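PDB 2WZP: lactococcal phage P2 ORF15 from Lactococcus phage p2, which probably serves as the distal tail (Dit) protein of the phage, assembling into the baseplate at the tip of the tail that meets the host cell. Local coordinates for residues Val54-Gln65 / Thr85-Phe96. Sequence-based numbering, arbitrary orientation.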
ATOM      1  N   VAL M  54     -30.770  17.299  -3.899  1.00 28.74           N
ATOM      2  CA  VAL M  54     -29.429  17.556  -3.392  1.00 27.67           C
ATOM      3  C   VAL M  54     -29.432  16.889  -2.007  1.00 31.72           C
ATOM      4  O   VAL M  54     -30.257  17.258  -1.161  1.00 30.66           O
ATOM      5  CB  VAL M  54     -29.120  19.074  -3.308  1.00 31.45           C
ATOM      6  CG1 VAL M  54     -27.853  19.326  -2.499  1.00 31.81           C
ATOM      7  CG2 VAL M  54     -28.980  19.680  -4.690  1.00 31.24           C
ATOM      8  N   ARG M  55     -28.536  15.890  -1.790  1.00 28.66           N
ATOM      9  CA  ARG M  55     -28.430  15.152  -0.520  1.00 27.41           C
ATOM     10  C   ARG M  55     -27.044  15.136   0.109  1.00 31.26           C
ATOM     11  O   ARG M  55     -26.032  15.183  -0.598  1.00 30.56           O
ATOM     12  CB  ARG M  55     -28.916  13.713  -0.701  1.00 24.38           C
ATOM     13  CG  ARG M  55     -30.353  13.632  -1.149  1.00 25.92           C
ATOM     14  CD  ARG M  55     -30.847  12.221  -1.174  1.00 28.75           C
ATOM     15  NE  ARG M  55     -31.985  12.112  -2.077  1.00 42.04           N
ATOM     16  CZ  ARG M  55     -32.584  10.970  -2.377  1.00 57.75           C
ATOM     17  NH1 ARG M  55     -32.175   9.834  -1.828  1.00 51.31           N
ATOM     18  NH2 ARG M  55     -33.614  10.956  -3.208  1.00 47.34           N
ATOM     19  N   PHE M  56     -27.013  15.014   1.450  1.00 29.12           N
ATOM     20  CA  PHE M  56     -25.796  14.898   2.259  1.00 29.30           C
ATOM     21  C   PHE M  56     -25.755  13.492   2.804  1.00 36.76           C
ATOM     22  O   PHE M  56     -26.772  12.986   3.294  1.00 37.30           O
ATOM     23  CB  PHE M  56     -25.816  15.857   3.453  1.00 30.55           C
ATOM     24  CG  PHE M  56     -25.498  17.315   3.233  1.00 31.93           C
ATOM     25  CD1 PHE M  56     -25.189  17.804   1.956  1.00 33.96           C
ATOM     26  CD2 PHE M  56     -25.510  18.206   4.299  1.00 33.47           C
ATOM     27  CE1 PHE M  56     -24.926  19.156   1.754  1.00 34.36           C
ATOM     28  CE2 PHE M  56     -25.229  19.560   4.099  1.00 36.51           C
ATOM     29  CZ  PHE M  56     -24.949  20.024   2.826  1.00 34.60           C
ATOM     30  N   TYR M  57     -24.581  12.869   2.737  1.00 34.22           N
ATOM     31  CA  TYR M  57     -24.330  11.530   3.246  1.00 34.02           C
ATOM     32  C   TYR M  57     -23.048  11.559   4.039  1.00 37.02           C
ATOM     33  O   TYR M  57     -22.160  12.361   3.762  1.00 35.13           O
ATOM     34  CB  TYR M  57     -24.141  10.531   2.083  1.00 35.77           C
ATOM     35  CG  TYR M  57     -25.370  10.314   1.229  1.00 39.41           C
ATOM     36  CD1 TYR M  57     -26.328   9.373   1.582  1.00 41.49           C
ATOM     37  CD2 TYR M  57     -25.565  11.031   0.049  1.00 40.96           C
ATOM     38  CE1 TYR M  57     -27.471   9.173   0.806  1.00 42.75           C
ATOM     39  CE2 TYR M  57     -26.695  10.821  -0.753  1.00 42.14           C
ATOM     40  CZ  TYR M  57     -27.647   9.887  -0.369  1.00 52.05           C
ATOM     41  OH  TYR M  57     -28.769   9.641  -1.136  1.00 57.73           O
ATOM     42  N   GLN M  58     -22.948  10.653   5.013  1.00 34.24           N
ATOM     43  CA  GLN M  58     -21.754  10.380   5.799  1.00 32.86           C
ATOM     44  C   GLN M  58     -21.034  11.575   6.424  1.00 35.46           C
ATOM     45  O   GLN M  58     -19.905  11.879   6.016  1.00 34.46           O
ATOM     46  CB  GLN M  58     -20.790   9.519   4.976  1.00 33.55           C
ATOM     47  CG  GLN M  58     -21.303   8.106   4.709  1.00 51.09           C
ATOM     48  CD  GLN M  58     -20.671   7.522   3.476  1.00 75.55           C
ATOM     49  OE1 GLN M  58     -19.442   7.432   3.353  1.00 70.78           O
ATOM     50  NE2 GLN M  58     -21.502   7.122   2.526  1.00 74.48           N
ATOM     51  N   PRO M  59     -21.632  12.229   7.452  1.00 31.75           N
ATOM     52  CA  PRO M  59     -20.910  13.320   8.140  1.00 31.32           C
ATOM     53  C   PRO M  59     -19.596  12.784   8.691  1.00 34.60           C
ATOM     54  O   PRO M  59     -19.565  11.684   9.258  1.00 34.48           O
ATOM     55  CB  PRO M  59     -21.846  13.712   9.289  1.00 33.05           C
ATOM     56  CG  PRO M  59     -22.778  12.554   9.449  1.00 36.69           C
ATOM     57  CD  PRO M  59     -22.937  11.959   8.091  1.00 32.32           C
ATOM     58  N   SER M  60     -18.502  13.524   8.467  1.00 30.52           N
ATOM     59  CA  SER M  60     -17.169  13.098   8.895  1.00 28.64           C
ATOM     60  C   SER M  60     -17.135  12.840  10.390  1.00 33.47           C
ATOM     61  O   SER M  60     -16.699  11.771  10.813  1.00 33.39           O
ATOM     62  CB  SER M  60     -16.110  14.098   8.458  1.00 26.77           C
ATOM     63  OG  SER M  60     -16.418  15.386   8.954  1.00 32.37           O
ATOM     64  N   ASN M  61     -17.662  13.784  11.187  1.00 30.69           N
ATOM     65  CA  ASN M  61     -17.685  13.651  12.641  1.00 29.21           C
ATOM     66  C   ASN M  61     -18.650  14.652  13.247  1.00 32.13           C
ATOM     67  O   ASN M  61     -18.511  15.854  13.042  1.00 31.47           O
ATOM     68  CB  ASN M  61     -16.291  13.877  13.198  1.00 27.23           C
ATOM     69  CG  ASN M  61     -16.055  13.497  14.635  1.00 39.11           C
ATOM     70  OD1 ASN M  61     -16.917  12.963  15.348  1.00 30.89           O
ATOM     71  ND2 ASN M  61     -14.850  13.793  15.096  1.00 21.87           N
ATOM     72  N   LEU M  62     -19.621  14.142  14.006  1.00 28.87           N
ATOM     73  CA  LEU M  62     -20.588  14.936  14.756  1.00 28.99           C
ATOM     74  C   LEU M  62     -20.194  14.918  16.238  1.00 34.30           C
ATOM     75  O   LEU M  62     -20.939  15.404  17.093  1.00 34.83           O
ATOM     76  CB  LEU M  62     -22.013  14.371  14.575  1.00 29.28           C
ATOM     77  CG  LEU M  62     -22.584  14.337  13.167  1.00 33.33           C
ATOM     78  CD1 LEU M  62     -23.913  13.662  13.186  1.00 32.88           C
ATOM     79  CD2 LEU M  62     -22.657  15.740  12.541  1.00 35.81           C
ATOM     80  N   GLY M  63     -19.015  14.360  16.519  1.00 31.29           N
ATOM     81  CA  GLY M  63     -18.429  14.296  17.849  1.00 31.56           C
ATOM     82  C   GLY M  63     -17.696  15.567  18.207  1.00 36.41           C
ATOM     83  O   GLY M  63     -17.959  16.625  17.628  1.00 36.79           O
ATOM     84  N   LEU M  64     -16.802  15.484  19.196  1.00 32.60           N
ATOM     85  CA  LEU M  64     -16.042  16.641  19.684  1.00 31.63           C
ATOM     86  C   LEU M  64     -14.734  16.226  20.307  1.00 33.86           C
ATOM     87  O   LEU M  64     -14.489  15.024  20.538  1.00 32.64           O
ATOM     88  CB  LEU M  64     -16.866  17.497  20.711  1.00 31.42           C
ATOM     89  CG  LEU M  64     -17.511  16.838  21.933  1.00 34.44           C
ATOM     90  CD1 LEU M  64     -16.477  16.409  22.933  1.00 34.27           C
ATOM     91  CD2 LEU M  64     -18.349  17.830  22.649  1.00 37.86           C
ATOM     92  N   GLN M  65     -13.921  17.240  20.636  1.00 28.88           N
ATOM     93  CA  GLN M  65     -12.642  17.067  21.308  1.00 28.42           C
ATOM     94  C   GLN M  65     -12.663  17.948  22.533  1.00 32.06           C
ATOM     95  O   GLN M  65     -13.371  18.956  22.567  1.00 28.83           O
ATOM     96  CB  GLN M  65     -11.435  17.443  20.421  1.00 29.01           C
ATOM     97  CG  GLN M  65     -11.218  16.550  19.212  1.00 34.74           C
ATOM     98  CD  GLN M  65     -11.908  17.114  17.991  1.00 56.87           C
ATOM     99  OE1 GLN M  65     -11.613  18.235  17.529  1.00 46.62           O
ATOM    100  NE2 GLN M  65     -12.838  16.339  17.436  1.00 46.46           N
ATOM    101  N   THR M  85     -13.568  21.681  21.602  1.00 35.04           N
ATOM    102  CA  THR M  85     -13.316  22.021  20.211  1.00 34.02           C
ATOM    103  C   THR M  85     -14.334  21.224  19.395  1.00 37.03           C
ATOM    104  O   THR M  85     -14.437  20.003  19.530  1.00 35.77           O
ATOM    105  CB  THR M  85     -11.853  21.711  19.827  1.00 42.55           C
ATOM    106  OG1 THR M  85     -10.996  22.655  20.452  1.00 49.19           O
ATOM    107  CG2 THR M  85     -11.613  21.755  18.341  1.00 38.61           C
ATOM    108  N   GLN M  86     -15.095  21.920  18.571  1.00 34.90           N
ATOM    109  CA  GLN M  86     -16.069  21.278  17.700  1.00 35.53           C
ATOM    110  C   GLN M  86     -15.426  21.090  16.327  1.00 40.99           C
ATOM    111  O   GLN M  86     -15.003  22.077  15.717  1.00 42.03           O
ATOM    112  CB  GLN M  86     -17.362  22.112  17.612  1.00 36.53           C
ATOM    113  CG  GLN M  86     -18.131  22.188  18.948  1.00 29.54           C
ATOM    114  CD  GLN M  86     -18.844  20.917  19.280  1.00 42.94           C
ATOM    115  OE1 GLN M  86     -18.663  19.880  18.641  1.00 42.47           O
ATOM    116  NE2 GLN M  86     -19.684  20.965  20.293  1.00 39.05           N
ATOM    117  N   PRO M  87     -15.269  19.846  15.837  1.00 37.64           N
ATOM    118  CA  PRO M  87     -14.612  19.668  14.532  1.00 37.58           C
ATOM    119  C   PRO M  87     -15.485  20.109  13.372  1.00 40.46           C
ATOM    120  O   PRO M  87     -16.707  20.194  13.532  1.00 40.28           O
ATOM    121  CB  PRO M  87     -14.334  18.162  14.483  1.00 39.08           C
ATOM    122  CG  PRO M  87     -15.360  17.553  15.340  1.00 42.76           C
ATOM    123  CD  PRO M  87     -15.645  18.545  16.432  1.00 39.11           C
ATOM    124  N   GLN M  88     -14.861  20.358  12.203  1.00 35.32           N
ATOM    125  CA  GLN M  88     -15.583  20.700  10.975  1.00 33.73           C
ATOM    126  C   GLN M  88     -16.417  19.502  10.546  1.00 37.62           C
ATOM    127  O   GLN M  88     -16.043  18.358  10.840  1.00 38.10           O
ATOM    128  CB  GLN M  88     -14.609  20.979   9.836  1.00 33.75           C
ATOM    129  CG  GLN M  88     -13.762  22.207   9.989  1.00 23.33           C
ATOM    130  CD  GLN M  88     -12.917  22.354   8.770  1.00 38.44           C
ATOM    131  OE1 GLN M  88     -12.339  21.382   8.248  1.00 42.39           O
ATOM    132  NE2 GLN M  88     -12.792  23.576   8.306  1.00 26.36           N
ATOM    133  N   ILE M  89     -17.524  19.753   9.837  1.00 33.37           N
ATOM    134  CA  ILE M  89     -18.342  18.671   9.316  1.00 32.30           C
ATOM    135  C   ILE M  89     -18.165  18.606   7.818  1.00 36.21           C
ATOM    136  O   ILE M  89     -18.461  19.559   7.091  1.00 35.02           O
ATOM    137  CB  ILE M  89     -19.844  18.684   9.712  1.00 34.66           C
ATOM    138  CG1 ILE M  89     -20.047  19.032  11.198  1.00 35.37           C
ATOM    139  CG2 ILE M  89     -20.477  17.317   9.360  1.00 33.79           C
ATOM    140  CD1 ILE M  89     -21.553  19.262  11.655  1.00 43.60           C
ATOM    141  N   GLU M  90     -17.680  17.466   7.364  1.00 33.68           N
ATOM    142  CA  GLU M  90     -17.554  17.201   5.953  1.00 32.79           C
ATOM    143  C   GLU M  90     -18.619  16.172   5.604  1.00 35.91           C
ATOM    144  O   GLU M  90     -18.821  15.215   6.339  1.00 35.73           O
ATOM    145  CB  GLU M  90     -16.163  16.706   5.619  1.00 34.05           C
ATOM    146  CG  GLU M  90     -15.936  16.557   4.128  1.00 45.67           C
ATOM    147  CD  GLU M  90     -14.621  15.906   3.801  1.00 67.91           C
ATOM    148  OE1 GLU M  90     -14.636  14.837   3.152  1.00 76.92           O
ATOM    149  OE2 GLU M  90     -13.573  16.457   4.203  1.00 72.06           O
ATOM    150  N   PHE M  91     -19.351  16.426   4.530  1.00 31.33           N
ATOM    151  CA  PHE M  91     -20.383  15.535   4.025  1.00 29.30           C
ATOM    152  C   PHE M  91     -20.048  15.190   2.568  1.00 33.43           C
ATOM    153  O   PHE M  91     -19.330  15.935   1.896  1.00 33.18           O
ATOM    154  CB  PHE M  91     -21.736  16.257   4.007  1.00 29.22           C
ATOM    155  CG  PHE M  91     -22.391  16.565   5.325  1.00 28.57           C
ATOM    156  CD1 PHE M  91     -23.171  15.614   5.970  1.00 29.29           C
ATOM    157  CD2 PHE M  91     -22.348  17.852   5.852  1.00 28.86           C
ATOM    158  CE1 PHE M  91     -23.840  15.922   7.151  1.00 29.41           C
ATOM    159  CE2 PHE M  91     -23.031  18.167   7.027  1.00 30.21           C
ATOM    160  CZ  PHE M  91     -23.768  17.198   7.673  1.00 28.17           C
ATOM    161  N   LYS M  92     -20.585  14.065   2.097  1.00 30.05           N
ATOM    162  CA  LYS M  92     -20.563  13.635   0.719  1.00 30.28           C
ATOM    163  C   LYS M  92     -21.816  14.353   0.155  1.00 34.87           C
ATOM    164  O   LYS M  92     -22.891  14.273   0.754  1.00 34.69           O
ATOM    165  CB  LYS M  92     -20.761  12.108   0.628  1.00 32.62           C
ATOM    166  CG  LYS M  92     -19.500  11.292   0.757  1.00 50.04           C
ATOM    167  CD  LYS M  92     -19.771   9.849   0.369  1.00 65.83           C
ATOM    168  CE  LYS M  92     -18.517   9.005   0.290  1.00 85.70           C
ATOM    169  NZ  LYS M  92     -17.890   8.761   1.625  1.00 96.50           N
ATOM    170  N   LEU M  93     -21.662  15.097  -0.945  1.00 31.14           N
ATOM    171  CA  LEU M  93     -22.750  15.859  -1.558  1.00 30.52           C
ATOM    172  C   LEU M  93     -23.057  15.188  -2.891  1.00 36.70           C
ATOM    173  O   LEU M  93     -22.186  15.052  -3.756  1.00 37.59           O
ATOM    174  CB  LEU M  93     -22.342  17.357  -1.683  1.00 30.09           C
ATOM    175  CG  LEU M  93     -23.151  18.342  -2.557  1.00 34.46           C
ATOM    176  CD1 LEU M  93     -24.377  18.802  -1.849  1.00 35.64           C
ATOM    177  CD2 LEU M  93     -22.373  19.594  -2.784  1.00 34.95           C
ATOM    178  N   GLU M  94     -24.261  14.652  -2.988  1.00 32.67           N
ATOM    179  CA  GLU M  94     -24.732  13.929  -4.152  1.00 31.65           C
ATOM    180  C   GLU M  94     -25.983  14.583  -4.734  1.00 33.39           C
ATOM    181  O   GLU M  94     -26.844  15.063  -3.967  1.00 32.85           O
ATOM    182  CB  GLU M  94     -24.991  12.475  -3.766  1.00 33.28           C
ATOM    183  CG  GLU M  94     -23.743  11.610  -3.871  1.00 49.25           C
ATOM    184  CD  GLU M  94     -23.946  10.114  -3.718  1.00 91.47           C
ATOM    185  OE1 GLU M  94     -25.039   9.606  -4.067  1.00 93.96           O
ATOM    186  OE2 GLU M  94     -22.989   9.440  -3.275  1.00 98.96           O
ATOM    187  N   THR M  95     -26.069  14.644  -6.086  1.00 28.07           N
ATOM    188  CA  THR M  95     -27.243  15.220  -6.783  1.00 27.43           C
ATOM    189  C   THR M  95     -28.077  14.159  -7.492  1.00 32.67           C
ATOM    190  O   THR M  95     -27.553  13.104  -7.862  1.00 32.36           O
ATOM    191  CB  THR M  95     -26.930  16.454  -7.627  1.00 30.58           C
ATOM    192  OG1 THR M  95     -26.294  16.075  -8.852  1.00 30.16           O
ATOM    193  CG2 THR M  95     -26.131  17.525  -6.859  1.00 25.50           C
ATOM    194  N   PHE M  96     -29.399  14.403  -7.601  1.00 30.46           N
ATOM    195  CA  PHE M  96     -30.364  13.456  -8.170  1.00 29.62           C
ATOM    196  C   PHE M  96     -31.240  14.075  -9.276  1.00 34.70           C
ATOM    197  O   PHE M  96     -32.420  13.751  -9.399  1.00 35.27           O
ATOM    198  CB  PHE M  96     -31.164  12.746  -7.044  1.00 30.65           C
ATOM    199  CG  PHE M  96     -30.266  12.076  -6.021  1.00 32.16           C
ATOM    200  CD1 PHE M  96     -29.985  10.713  -6.097  1.00 34.98           C
ATOM    201  CD2 PHE M  96     -29.675  12.810  -4.998  1.00 32.59           C
ATOM    202  CE1 PHE M  96     -29.116  10.102  -5.171  1.00 34.71           C
ATOM    203  CE2 PHE M  96     -28.784  12.205  -4.100  1.00 34.76           C
ATOM    204  CZ  PHE M  96     -28.521  10.851  -4.179  1.00 32.63           C
TER
HETATM  205  O   HOH W   1     -14.238  16.325  10.392  1.00 48.75           O
HETATM  206  O   HOH W   2     -18.675  18.254  14.134  1.00 30.83           O
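Phe56 and Phe91 form an offset stack, planes 25° apart, with Phe56 CD2 above the centre of the Phe91 ring at 3.5 Å from Phe91 CD2. Ile89 CG2 sits on the opposite face of Phe91, toward its rim, while Leu93 CD1 meets Phe56 at its edge, in plane. Such flat, wholly apolar groups suit the buried side, where Leu93 and Val54 turn to helix 100-115. On the other, partly exposed side, Arg55 offers a flat cation: its guanidinium lies on Phe96, Arg55 CZ 4.2 Å from the ring centroid and 5° off the normal, a cation-pi stack. The extended chain carries the methylenes past Phe96 CE2, and Gly52 O holds NE. Tyr57 meets Phe96 edge to edge, its CE2 3.9 Å from Phe96 CZ.

Strands 54-57 and 89-95 are antiparallel neighbours at one margin of the N-terminal domain's sheet, hydrogen-bonded to each other at Arg55–Glu94 and Tyr57–Lys92. After Tyr57 the first chain loops, while 89-95 stays paired with 153-163. There the serine hydroxyl, Ser60 OG, accepts from Glu90 N at 2.9 Å as a strand carbonyl would; Ser60 N donates to Glu90 O. Gln65–Thr85 begins the two-stranded sheet of 64-67 and 83-85, which runs on through Leu64 and Gln65 into a neighbouring copy of the protein. The long, flexible chain of Lys92, bent at its last torsion (chi4 69°), brings NZ 2.7 Å from Gln58 OE1, a hydrogen bond from above the amide plane.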